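Local coordinates for ankyrin repeat and SOCS box protein 11 (Homo sapiens, PDB 4UUC), which recognises substrates such as BIK, DIRAS2 and RPN1 for a cullin-5-RING E3 ubiquitin ligase, leading to their ubiquitination and proteasomal degradation, at residues L18-L23 / V50-A55; T169-A174 / H184-Y189; P105-V110 / I128-P133. All coordinates share one frame; numbering follows the deposited sequence.

Contact 1: L18-L23 / V50-A55; sequences LALKTL and VACAKA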
ATOM      1  N   LEU A  18      27.621  -1.802  -8.760  1.00 17.97           N
ATOM      2  CA  LEU A  18      28.862  -2.339  -9.307  1.00 17.34           C
ATOM      3  C   LEU A  18      29.355  -3.532  -8.482  1.00 17.94           C
ATOM      4  O   LEU A  18      29.779  -4.541  -9.045  1.00 19.47           O
ATOM      5  CB  LEU A  18      29.933  -1.254  -9.387  1.00 20.50           C
ATOM      6  CG  LEU A  18      29.601  -0.078 -10.318  1.00 29.79           C
ATOM      7  CD1 LEU A  18      30.819   0.812 -10.473  1.00 35.02           C
ATOM      8  CD2 LEU A  18      29.092  -0.518 -11.693  1.00 30.72           C
ATOM      9  N   ALA A  19      29.281  -3.431  -7.157  1.00 17.85           N
ATOM     10  CA  ALA A  19      29.645  -4.562  -6.299  1.00 15.06           C
ATOM     11  C   ALA A  19      28.709  -5.749  -6.539  1.00 18.99           C
ATOM     12  O   ALA A  19      29.154  -6.895  -6.642  1.00 18.04           O
ATOM     13  CB  ALA A  19      29.617  -4.153  -4.839  1.00 17.32           C
ATOM     14  N   LEU A  20      27.413  -5.471  -6.635  1.00 15.08           N
ATOM     15  CA  LEU A  20      26.427  -6.516  -6.880  1.00 18.12           C
ATOM     16  C   LEU A  20      26.711  -7.258  -8.188  1.00 16.44           C
ATOM     17  O   LEU A  20      26.740  -8.489  -8.219  1.00 16.85           O
ATOM     18  CB  LEU A  20      25.019  -5.919  -6.907  1.00 16.32           C
ATOM     19  CG  LEU A  20      23.897  -6.923  -7.148  1.00 16.37           C
ATOM     20  CD1 LEU A  20      22.976  -6.998  -5.939  1.00 20.00           C
ATOM     21  CD2 LEU A  20      23.129  -6.563  -8.407  1.00 17.47           C
ATOM     22  N   LYS A  21      26.925  -6.511  -9.265  1.00 16.11           N
ATOM     23  CA  LYS A  21      27.182  -7.115 -10.567  1.00 19.67           C
ATOM     24  C   LYS A  21      28.515  -7.861 -10.575  1.00 17.88           C
ATOM     25  O   LYS A  21      28.655  -8.878 -11.252  1.00 23.71           O
ATOM     26  CB  LYS A  21      27.157  -6.052 -11.665  1.00 21.80           C
ATOM     27  CG  LYS A  21      25.770  -5.474 -11.903  1.00 16.98           C
ATOM     28  CD  LYS A  21      25.786  -4.369 -12.949  1.00 23.28           C
ATOM     29  CE  LYS A  21      25.872  -4.926 -14.359  1.00 37.40           C
ATOM     30  NZ  LYS A  21      24.600  -5.578 -14.774  1.00 31.59           N
ATOM     31  N   THR A  22      29.481  -7.371  -9.806  1.00 20.18           N
ATOM     32  CA  THR A  22      30.776  -8.035  -9.713  1.00 22.43           C
ATOM     33  C   THR A  22      30.604  -9.399  -9.049  1.00 21.98           C
ATOM     34  O   THR A  22      31.137 -10.402  -9.525  1.00 24.86           O
ATOM     35  CB  THR A  22      31.796  -7.184  -8.928  1.00 21.15           C
ATOM     36  OG1 THR A  22      32.017  -5.946  -9.617  1.00 22.04           O
ATOM     37  CG2 THR A  22      33.128  -7.912  -8.789  1.00 23.54           C
ATOM     38  N   LEU A  23      29.852  -9.432  -7.954  1.00 18.48           N
ATOM     39  CA  LEU A  23      29.577 -10.679  -7.245  1.00 19.85           C
ATOM     40  C   LEU A  23      28.807 -11.672  -8.121  1.00 21.94           C
ATOM     41  O   LEU A  23      29.111 -12.862  -8.129  1.00 22.63           O
ATOM     42  CB  LEU A  23      28.795 -10.393  -5.961  1.00 17.29           C
ATOM     43  CG  LEU A  23      29.592  -9.705  -4.849  1.00 15.14           C
ATOM     44  CD1 LEU A  23      28.664  -9.111  -3.796  1.00 18.95           C
ATOM     45  CD2 LEU A  23      30.560 -10.686  -4.210  1.00 20.54           C
ATOM     46  N   VAL A  50      16.345  -0.108  -8.102  1.00 14.42           N
ATOM     47  CA  VAL A  50      15.814  -0.738  -9.309  1.00 15.09           C
ATOM     48  C   VAL A  50      16.891  -1.398 -10.180  1.00 12.65           C
ATOM     49  O   VAL A  50      16.652  -2.459 -10.753  1.00 17.36           O
ATOM     50  CB  VAL A  50      15.019   0.289 -10.167  1.00 18.36           C
ATOM     51  CG1 VAL A  50      15.931   1.392 -10.690  1.00 21.29           C
ATOM     52  CG2 VAL A  50      14.295  -0.408 -11.311  1.00 17.20           C
ATOM     53  N   ALA A  51      18.068  -0.784 -10.284  1.00 15.34           N
ATOM     54  CA  ALA A  51      19.125  -1.335 -11.127  1.00 17.34           C
ATOM     55  C   ALA A  51      19.619  -2.661 -10.550  1.00 16.66           C
ATOM     56  O   ALA A  51      19.821  -3.632 -11.285  1.00 17.73           O
ATOM     57  CB  ALA A  51      20.279  -0.344 -11.271  1.00 19.26           C
ATOM     58  N   CYS A  52      19.787  -2.707  -9.232  1.00 17.33           N
ATOM     59  CA  CYS A  52      20.170  -3.943  -8.560  1.00 18.81           C
ATOM     60  C   CYS A  52      19.082  -5.003  -8.723  1.00 16.85           C
ATOM     61  O   CYS A  52      19.376  -6.164  -9.006  1.00 16.64           O
ATOM     62  CB  CYS A  52      20.446  -3.694  -7.072  1.00 17.87           C
ATOM     63  SG  CYS A  52      21.961  -2.773  -6.732  1.00 19.21           S
ATOM     64  N   ALA A  53      17.827  -4.602  -8.544  1.00 15.61           N
ATOM     65  CA  ALA A  53      16.708  -5.524  -8.704  1.00 18.96           C
ATOM     66  C   ALA A  53      16.705  -6.135 -10.106  1.00 16.67           C
ATOM     67  O   ALA A  53      16.576  -7.349 -10.253  1.00 18.72           O
ATOM     68  CB  ALA A  53      15.387  -4.818  -8.424  1.00 19.38           C
ATOM     69  N   LYS A  54      16.882  -5.302 -11.129  1.00 15.78           N
ATOM     70  CA  LYS A  54      16.827  -5.787 -12.508  1.00 22.82           C
ATOM     71  C   LYS A  54      17.985  -6.727 -12.814  1.00 20.33           C
ATOM     72  O   LYS A  54      17.803  -7.731 -13.498  1.00 20.03           O
ATOM     73  CB  LYS A  54      16.833  -4.628 -13.508  1.00 25.39           C
ATOM     74  CG  LYS A  54      16.599  -5.088 -14.944  1.00 28.56           C
ATOM     75  CD  LYS A  54      16.511  -3.926 -15.914  1.00 38.11           C
ATOM     76  CE  LYS A  54      16.174  -4.416 -17.317  1.00 45.29           C
ATOM     77  NZ  LYS A  54      16.093  -3.304 -18.300  1.00 52.23           N
ATOM     78  N   ALA A  55      19.171  -6.402 -12.307  1.00 19.46           N
ATOM     79  CA  ALA A  55      20.344  -7.244 -12.510  1.00 22.60           C
ATOM     80  C   ALA A  55      20.125  -8.622 -11.887  1.00 21.28           C
ATOM     81  O   ALA A  55      20.520  -9.643 -12.452  1.00 21.86           O
ATOM     82  CB  ALA A  55      21.582  -6.583 -11.926  1.00 24.01           C
TER
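Within residues 18-23, Leu20 and Lys21 are the two that meet helix 50-58. Leu20 carries most of the contact. Its CG stands anti to the backbone N (chi1 -180°), which extends the side chain across the groove between the helices, and a single methyl does the touching. That methyl settles between two residues almost one turn apart on the facing helix: Leu20 CD2 is 3.8 Å from the CB of Ala55 and 4.1 Å from the CB of Cys52, the nearest side-chain approach to the cysteine. The same CD2 also lies 3.8 Å from the carbonyl O of Cys52, so that it rests against backbone as well as side chain.

Lys21 follows at the edge of the interface. Two bends near the end of its aliphatic chain bring NZ to 4.3 Å from the CB of Ala55. The approach is a loose one of an exposed amine beside a methyl, without a hydrogen bond. No polar bond links the two segments anywhere; the contact is mainly van der Waals packing of Leu20 on Cys52 and Ala55, with Lys21 beside it.

The segment axes run nearly parallel, 11° apart and 10.0 Å at closest approach, as expected for the equivalent second helices of consecutive ankyrin repeats, here ANK 1 and ANK 2. The small side chains of Cys52 and Ala55 leave room for Leu20. Behind the interface, Leu20 also packs on Leu8, Ala11 and Ala12 of helix 7-14, Cys52 touches Ala44 of helix 40-46 as well as Leu17 of helix 17-26, and Val50 and Lys54 carry the stacking onward to helix 83-91.

Contact 2: T169-A174 / H184-Y189; sequences TPLHAA and HLLTDY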
ATOM      1  N   THR A 169     -16.590   2.498   7.938  1.00 17.62           N
ATOM      2  CA  THR A 169     -16.450   3.086   6.614  1.00 17.30           C
ATOM      3  C   THR A 169     -15.205   3.977   6.574  1.00 16.47           C
ATOM      4  O   THR A 169     -14.668   4.339   7.620  1.00 14.98           O
ATOM      5  CB  THR A 169     -17.690   3.922   6.217  1.00 17.20           C
ATOM      6  OG1 THR A 169     -17.710   5.147   6.959  1.00 17.72           O
ATOM      7  CG2 THR A 169     -18.984   3.149   6.472  1.00 21.54           C
ATOM      8  N   PRO A 170     -14.734   4.321   5.365  1.00 14.66           N
ATOM      9  CA  PRO A 170     -13.636   5.286   5.233  1.00 16.23           C
ATOM     10  C   PRO A 170     -13.917   6.597   5.960  1.00 17.04           C
ATOM     11  O   PRO A 170     -12.988   7.216   6.481  1.00 15.27           O
ATOM     12  CB  PRO A 170     -13.546   5.494   3.720  1.00 16.63           C
ATOM     13  CG  PRO A 170     -14.008   4.204   3.152  1.00 18.55           C
ATOM     14  CD  PRO A 170     -15.119   3.756   4.061  1.00 15.81           C
ATOM     15  N   LEU A 171     -15.181   7.011   6.004  1.00 16.96           N
ATOM     16  CA  LEU A 171     -15.544   8.239   6.702  1.00 15.34           C
ATOM     17  C   LEU A 171     -15.353   8.084   8.212  1.00 17.86           C
ATOM     18  O   LEU A 171     -14.920   9.020   8.881  1.00 13.46           O
ATOM     19  CB  LEU A 171     -16.989   8.636   6.389  1.00 15.63           C
ATOM     20  CG  LEU A 171     -17.434  10.000   6.924  1.00 16.16           C
ATOM     21  CD1 LEU A 171     -16.753  11.143   6.168  1.00 16.83           C
ATOM     22  CD2 LEU A 171     -18.942  10.137   6.856  1.00 20.82           C
ATOM     23  N   HIS A 172     -15.674   6.908   8.752  1.00 15.74           N
ATOM     24  CA  HIS A 172     -15.428   6.641  10.168  1.00 18.39           C
ATOM     25  C   HIS A 172     -13.943   6.761  10.479  1.00 15.74           C
ATOM     26  O   HIS A 172     -13.559   7.363  11.480  1.00 16.84           O
ATOM     27  CB  HIS A 172     -15.924   5.249  10.574  1.00 15.87           C
ATOM     28  CG  HIS A 172     -17.410   5.151  10.723  1.00 19.41           C
ATOM     29  ND1 HIS A 172     -18.201   4.451   9.838  1.00 24.77           N
ATOM     30  CD2 HIS A 172     -18.248   5.657  11.657  1.00 25.05           C
ATOM     31  CE1 HIS A 172     -19.464   4.537  10.215  1.00 24.23           C
ATOM     32  NE2 HIS A 172     -19.520   5.264  11.316  1.00 23.42           N
ATOM     33  N   ALA A 173     -13.114   6.184   9.615  1.00 16.44           N
ATOM     34  CA  ALA A 173     -11.668   6.262   9.773  1.00 15.26           C
ATOM     35  C   ALA A 173     -11.199   7.712   9.715  1.00 16.43           C
ATOM     36  O   ALA A 173     -10.391   8.142  10.532  1.00 14.85           O
ATOM     37  CB  ALA A 173     -10.970   5.448   8.708  1.00 15.68           C
ATOM     38  N   ALA A 174     -11.723   8.462   8.750  1.00 16.33           N
ATOM     39  CA  ALA A 174     -11.343   9.859   8.579  1.00 18.76           C
ATOM     40  C   ALA A 174     -11.749  10.700   9.792  1.00 12.09           C
ATOM     41  O   ALA A 174     -11.046  11.642  10.165  1.00 16.66           O
ATOM     42  CB  ALA A 174     -11.967  10.426   7.305  1.00 17.82           C
ATOM     43  N   HIS A 184     -14.396  16.276   3.341  1.00 17.36           N
ATOM     44  CA  HIS A 184     -15.189  16.887   2.271  1.00 19.01           C
ATOM     45  C   HIS A 184     -15.114  16.079   0.974  1.00 16.09           C
ATOM     46  O   HIS A 184     -16.103  15.982   0.244  1.00 17.25           O
ATOM     47  CB  HIS A 184     -14.743  18.332   2.027  1.00 17.53           C
ATOM     48  CG  HIS A 184     -15.113  19.264   3.138  1.00 15.06           C
ATOM     49  ND1 HIS A 184     -16.402  19.374   3.615  1.00 18.75           N
ATOM     50  CD2 HIS A 184     -14.366  20.124   3.870  1.00 16.82           C
ATOM     51  CE1 HIS A 184     -16.433  20.263   4.592  1.00 20.18           C
ATOM     52  NE2 HIS A 184     -15.210  20.733   4.766  1.00 16.44           N
ATOM     53  N   LEU A 185     -13.958  15.484   0.696  1.00 14.25           N
ATOM     54  CA  LEU A 185     -13.807  14.636  -0.485  1.00 15.12           C
ATOM     55  C   LEU A 185     -14.733  13.426  -0.416  1.00 14.83           C
ATOM     56  O   LEU A 185     -15.416  13.114  -1.388  1.00 17.99           O
ATOM     57  CB  LEU A 185     -12.357  14.171  -0.642  1.00 18.13           C
ATOM     58  CG  LEU A 185     -11.386  15.137  -1.330  1.00 18.79           C
ATOM     59  CD1 LEU A 185      -9.951  14.680  -1.123  1.00 20.44           C
ATOM     60  CD2 LEU A 185     -11.690  15.247  -2.808  1.00 23.30           C
ATOM     61  N   LEU A 186     -14.738  12.731   0.720  1.00 14.27           N
ATOM     62  CA  LEU A 186     -15.630  11.592   0.909  1.00 15.18           C
ATOM     63  C   LEU A 186     -17.096  12.003   0.773  1.00 15.32           C
ATOM     64  O   LEU A 186     -17.883  11.337   0.096  1.00 19.45           O
ATOM     65  CB  LEU A 186     -15.409  10.944   2.278  1.00 15.72           C
ATOM     66  CG  LEU A 186     -14.113  10.158   2.476  1.00 19.49           C
ATOM     67  CD1 LEU A 186     -14.026   9.679   3.919  1.00 14.50           C
ATOM     68  CD2 LEU A 186     -14.024   8.984   1.518  1.00 18.56           C
ATOM     69  N   THR A 187     -17.458  13.093   1.437  1.00 16.44           N
ATOM     70  CA  THR A 187     -18.824  13.590   1.387  1.00 22.97           C
ATOM     71  C   THR A 187     -19.210  13.972  -0.044  1.00 21.99           C
ATOM     72  O   THR A 187     -20.310  13.647  -0.502  1.00 21.58           O
ATOM     73  CB  THR A 187     -19.007  14.802   2.311  1.00 23.23           C
ATOM     74  OG1 THR A 187     -18.666  14.436   3.653  1.00 24.21           O
ATOM     75  CG2 THR A 187     -20.448  15.295   2.273  1.00 27.00           C
ATOM     76  N   ASP A 188     -18.303  14.648  -0.747  1.00 19.55           N
ATOM     77  CA  ASP A 188     -18.553  15.046  -2.134  1.00 20.84           C
ATOM     78  C   ASP A 188     -18.820  13.840  -3.034  1.00 28.83           C
ATOM     79  O   ASP A 188     -19.538  13.952  -4.030  1.00 20.11           O
ATOM     80  CB  ASP A 188     -17.371  15.833  -2.709  1.00 22.07           C
ATOM     81  CG  ASP A 188     -17.241  17.231  -2.126  1.00 24.98           C
ATOM     82  OD1 ASP A 188     -18.207  17.737  -1.515  1.00 23.38           O
ATOM     83  OD2 ASP A 188     -16.161  17.830  -2.297  1.00 27.52           O
ATOM     84  N   TYR A 189     -18.230  12.698  -2.687  1.00 20.66           N
ATOM     85  CA  TYR A 189     -18.376  11.475  -3.470  1.00 24.31           C
ATOM     86  C   TYR A 189     -19.438  10.535  -2.896  1.00 21.39           C
ATOM     87  O   TYR A 189     -19.489   9.353  -3.239  1.00 24.65           O
ATOM     88  CB  TYR A 189     -17.028  10.756  -3.576  1.00 20.66           C
ATOM     89  CG  TYR A 189     -16.198  11.231  -4.742  1.00 19.22           C
ATOM     90  CD1 TYR A 189     -15.348  12.319  -4.619  1.00 14.81           C
ATOM     91  CD2 TYR A 189     -16.276  10.596  -5.974  1.00 26.87           C
ATOM     92  CE1 TYR A 189     -14.592  12.760  -5.685  1.00 23.43           C
ATOM     93  CE2 TYR A 189     -15.524  11.031  -7.048  1.00 22.81           C
ATOM     94  CZ  TYR A 189     -14.685  12.109  -6.898  1.00 24.36           C
ATOM     95  OH  TYR A 189     -13.937  12.539  -7.966  1.00 30.38           O
TER
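Leu186 packs against Pro170, Leu171 and Ala174, and every contact between the two segments is apolar. Its CG lies anti to the carbonyl carbon (chi1 -72°), and the branched end reaches across to the first turn of helix 170-175. The two methyls divide the work. CD1 presses on the backbone, 3.5 Å from the CA of Leu171, and is also 4.0 Å from the CB of Ala174, one turn along from Pro170. CD2 turns to the proline, with Leu186 CD2 and Pro170 CB 4.2 Å apart. Leu171 answers from the other helix: the two leucine side chains slide past each other in opposite directions, and their CD1 atoms come to 3.8 Å. All four residues are buried.

The polar bonds serve the start of helix 170-175 instead. Thr169 is its N-cap and forms a capping box with His172. The hydroxyl OG1 of Thr169 accepts from the backbone N of His172 at 3.2 Å and, weakly, from that of Leu171, while the ring of His172 returns the bond: the N of Thr169 donates to its ND1 over 3.2 Å, close to the ring plane. The reciprocal bonds tie down the N-terminal turn that carries Pro170 and Leu171. The far ring nitrogen, NE2, makes a weak hydrogen bond to the carbonyl O of Lys201.

Helix 138-144 packs on Pro170, and Leu217 of helix 212-220 on Leu171, so the adjoining helices extend the apolar core around these two residues. The segment axes lie 10.3 Å apart at 160°, the antiparallel helix-turn-helix of an ankyrin repeat, here ANK 6, with the Thr-Pro-Leu-His sequence characteristic of such repeats, its threonine capping the first helix.

Contact 3: P105-V110 / I128-P133; sequences PIHEAV and IDHEVP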
ATOM      1  N   PRO A 105       0.591  -5.574  -1.376  1.00 17.67           N
ATOM      2  CA  PRO A 105       1.395  -4.426  -1.813  1.00 14.38           C
ATOM      3  C   PRO A 105       0.633  -3.103  -1.856  1.00 16.06           C
ATOM      4  O   PRO A 105       1.170  -2.097  -1.384  1.00 15.48           O
ATOM      5  CB  PRO A 105       1.846  -4.834  -3.220  1.00 17.86           C
ATOM      6  CG  PRO A 105       1.832  -6.326  -3.201  1.00 19.09           C
ATOM      7  CD  PRO A 105       0.659  -6.686  -2.344  1.00 21.77           C
ATOM      8  N   ILE A 106      -0.578  -3.085  -2.407  1.00 18.16           N
ATOM      9  CA  ILE A 106      -1.270  -1.810  -2.587  1.00 17.36           C
ATOM     10  C   ILE A 106      -1.626  -1.167  -1.240  1.00 16.99           C
ATOM     11  O   ILE A 106      -1.552   0.054  -1.103  1.00 16.89           O
ATOM     12  CB  ILE A 106      -2.548  -1.955  -3.458  1.00 14.73           C
ATOM     13  CG1 ILE A 106      -3.019  -0.572  -3.922  1.00 18.06           C
ATOM     14  CG2 ILE A 106      -3.655  -2.708  -2.718  1.00 14.77           C
ATOM     15  CD1 ILE A 106      -4.200  -0.602  -4.876  1.00 17.04           C
ATOM     16  N   HIS A 107      -1.973  -1.973  -0.238  1.00 14.32           N
ATOM     17  CA  HIS A 107      -2.345  -1.420   1.063  1.00 16.59           C
ATOM     18  C   HIS A 107      -1.150  -0.780   1.766  1.00 17.39           C
ATOM     19  O   HIS A 107      -1.295   0.245   2.433  1.00 17.04           O
ATOM     20  CB  HIS A 107      -2.973  -2.499   1.946  1.00 16.50           C
ATOM     21  CG  HIS A 107      -4.307  -2.964   1.454  1.00 16.04           C
ATOM     22  ND1 HIS A 107      -4.444  -3.842   0.400  1.00 16.82           N
ATOM     23  CD2 HIS A 107      -5.564  -2.647   1.846  1.00 16.53           C
ATOM     24  CE1 HIS A 107      -5.728  -4.055   0.173  1.00 17.43           C
ATOM     25  NE2 HIS A 107      -6.429  -3.345   1.039  1.00 16.33           N
ATOM     26  N   GLU A 108       0.033  -1.363   1.600  1.00 16.26           N
ATOM     27  CA  GLU A 108       1.242  -0.772   2.167  1.00 15.61           C
ATOM     28  C   GLU A 108       1.617   0.503   1.417  1.00 13.51           C
ATOM     29  O   GLU A 108       2.006   1.502   2.031  1.00 18.05           O
ATOM     30  CB  GLU A 108       2.402  -1.765   2.132  1.00 15.57           C
ATOM     31  CG  GLU A 108       3.655  -1.280   2.854  1.00 18.48           C
ATOM     32  CD  GLU A 108       3.458  -1.121   4.354  1.00 17.03           C
ATOM     33  OE1 GLU A 108       2.548  -1.768   4.916  1.00 22.89           O
ATOM     34  OE2 GLU A 108       4.218  -0.345   4.972  1.00 29.23           O
ATOM     35  N   ALA A 109       1.501   0.475   0.092  1.00 15.21           N
ATOM     36  CA  ALA A 109       1.790   1.663  -0.712  1.00 16.12           C
ATOM     37  C   ALA A 109       0.917   2.834  -0.271  1.00 18.01           C
ATOM     38  O   ALA A 109       1.414   3.949  -0.072  1.00 15.74           O
ATOM     39  CB  ALA A 109       1.584   1.379  -2.189  1.00 15.99           C
ATOM     40  N   VAL A 110      -0.381   2.581  -0.120  1.00 14.63           N
ATOM     41  CA  VAL A 110      -1.318   3.631   0.278  1.00 16.76           C
ATOM     42  C   VAL A 110      -0.999   4.128   1.683  1.00 16.82           C
ATOM     43  O   VAL A 110      -0.950   5.332   1.914  1.00 18.93           O
ATOM     44  CB  VAL A 110      -2.779   3.144   0.220  1.00 21.24           C
ATOM     45  CG1 VAL A 110      -3.728   4.186   0.816  1.00 14.92           C
ATOM     46  CG2 VAL A 110      -3.170   2.837  -1.215  1.00 22.43           C
ATOM     47  N   ILE A 128      -9.636  -2.333  -6.959  1.00 19.26           N
ATOM     48  CA  ILE A 128      -9.597  -1.049  -6.272  1.00 17.09           C
ATOM     49  C   ILE A 128     -10.321  -1.115  -4.922  1.00 19.31           C
ATOM     50  O   ILE A 128     -10.017  -0.339  -4.013  1.00 21.33           O
ATOM     51  CB  ILE A 128     -10.212   0.069  -7.147  1.00 18.76           C
ATOM     52  CG1 ILE A 128      -9.844   1.447  -6.586  1.00 20.52           C
ATOM     53  CG2 ILE A 128     -11.720  -0.109  -7.273  1.00 25.60           C
ATOM     54  CD1 ILE A 128     -10.104   2.589  -7.555  1.00 24.88           C
ATOM     55  N   ASP A 129     -11.259  -2.053  -4.793  1.00 20.47           N
ATOM     56  CA  ASP A 129     -12.018  -2.235  -3.556  1.00 21.43           C
ATOM     57  C   ASP A 129     -11.576  -3.474  -2.779  1.00 20.26           C
ATOM     58  O   ASP A 129     -12.367  -4.058  -2.041  1.00 20.41           O
ATOM     59  CB  ASP A 129     -13.520  -2.344  -3.855  1.00 30.00           C
ATOM     60  CG  ASP A 129     -14.091  -1.087  -4.478  1.00 27.63           C
ATOM     61  OD1 ASP A 129     -13.769   0.026  -4.007  1.00 25.54           O
ATOM     62  OD2 ASP A 129     -14.869  -1.214  -5.448  1.00 27.39           O
ATOM     63  N   HIS A 130     -10.319  -3.877  -2.940  1.00 18.43           N
ATOM     64  CA  HIS A 130      -9.818  -5.072  -2.268  1.00 18.27           C
ATOM     65  C   HIS A 130      -9.776  -4.889  -0.755  1.00 22.36           C
ATOM     66  O   HIS A 130      -8.920  -4.169  -0.242  1.00 20.88           O
ATOM     67  CB  HIS A 130      -8.420  -5.433  -2.778  1.00 21.21           C
ATOM     68  CG  HIS A 130      -7.865  -6.686  -2.176  1.00 22.14           C
ATOM     69  ND1 HIS A 130      -6.513  -6.959  -2.135  1.00 20.01           N
ATOM     70  CD2 HIS A 130      -8.480  -7.744  -1.593  1.00 22.84           C
ATOM     71  CE1 HIS A 130      -6.320  -8.130  -1.554  1.00 23.86           C
ATOM     72  NE2 HIS A 130      -7.497  -8.627  -1.215  1.00 22.56           N
ATOM     73  N   GLU A 131     -10.690  -5.542  -0.040  1.00 17.61           N
ATOM     74  CA  GLU A 131     -10.701  -5.449   1.419  1.00 14.57           C
ATOM     75  C   GLU A 131      -9.883  -6.566   2.047  1.00 22.11           C
ATOM     76  O   GLU A 131     -10.325  -7.710   2.100  1.00 24.37           O
ATOM     77  CB  GLU A 131     -12.125  -5.490   1.981  1.00 18.25           C
ATOM     78  CG  GLU A 131     -12.150  -5.342   3.514  1.00 22.36           C
ATOM     79  CD  GLU A 131     -13.547  -5.326   4.117  1.00 22.11           C
ATOM     80  OE1 GLU A 131     -14.538  -5.299   3.359  1.00 25.53           O
ATOM     81  OE2 GLU A 131     -13.646  -5.339   5.363  1.00 21.22           O
ATOM     82  N   VAL A 132      -8.694  -6.227   2.530  1.00 21.42           N
ATOM     83  CA  VAL A 132      -7.897  -7.160   3.316  1.00 21.82           C
ATOM     84  C   VAL A 132      -8.504  -7.232   4.715  1.00 19.82           C
ATOM     85  O   VAL A 132      -8.736  -6.197   5.340  1.00 19.79           O
ATOM     86  CB  VAL A 132      -6.415  -6.732   3.385  1.00 21.28           C
ATOM     87  CG1 VAL A 132      -5.651  -7.568   4.407  1.00 30.50           C
ATOM     88  CG2 VAL A 132      -5.779  -6.864   2.016  1.00 23.92           C
ATOM     89  N   PRO A 133      -8.790  -8.449   5.205  1.00 21.28           N
ATOM     90  CA  PRO A 133      -9.407  -8.557   6.533  1.00 22.76           C
ATOM     91  C   PRO A 133      -8.657  -7.772   7.605  1.00 23.35           C
ATOM     92  O   PRO A 133      -7.435  -7.875   7.705  1.00 26.59           O
ATOM     93  CB  PRO A 133      -9.359 -10.063   6.818  1.00 23.46           C
ATOM     94  CG  PRO A 133      -9.418 -10.691   5.469  1.00 31.18           C
ATOM     95  CD  PRO A 133      -8.629  -9.772   4.570  1.00 27.07           C
TER
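His107 meets His130 and Val132 where the first helix of an ankyrin repeat, ANK 4, faces the long connection that leads from helix 115-123 to helix 138-144. His107 gives up the largest area of the three. Its CG is anti to the carbonyl carbon (chi1 -68°), which points the ring away from helix 105-111 and into the loop. There NE2 donates a weak hydrogen bond to the carbonyl O of His130, 2.9 Å away; the acceptor sits at the ring edge near its plane, but the N-H is bent well off line, at 129°. The same NE2 has a second weak acceptor in the carbonyl O of Gly136, while ND1 has a stronger partner in Ser104 OG, which restrains the rotation of the imidazole.

The side chain of His130 adds an offset edge-to-face pair, its face turned to the edge of His107, with the planes at 77° and the centroids 5.5 Å apart. The nearest atoms are His107 CE1 and His130 ND1, at 3.8 Å. A leucine in place of His107 would probably leave the carbonyl O of His130 without this donor and Ser104 OG without its ring partner, and set the loop less firmly against the helix.

Val132 supplies the apolar part. Its CG2 lies over one face of the His107 imidazole in a CH-pi contact, 3.7 Å from the centroid, and comes closest at CE1, 3.4 Å from that methyl.

How the contacts relate
The three contacts sample different joints of the ankyrin repeat domain of the longer ASB11 protein. Contact 1 links the second helices of successive repeats, contact 2 joins the two helices within a single repeat, and contact 3 ties the first helix of a repeat to the loop that follows its second helix. None shares an element with another. Contacts 1 and 2 are buried and apolar, built on leucine methyls, although an exposed lysine lies at the edge of contact 1; contact 3 is only partly buried and mixes hydrogen bonding, aromatic and CH-pi interactions. Contact 3 lies nearest the chain's centre, with contacts 1 and 2 on opposite sides of it, centres 44 Å apart.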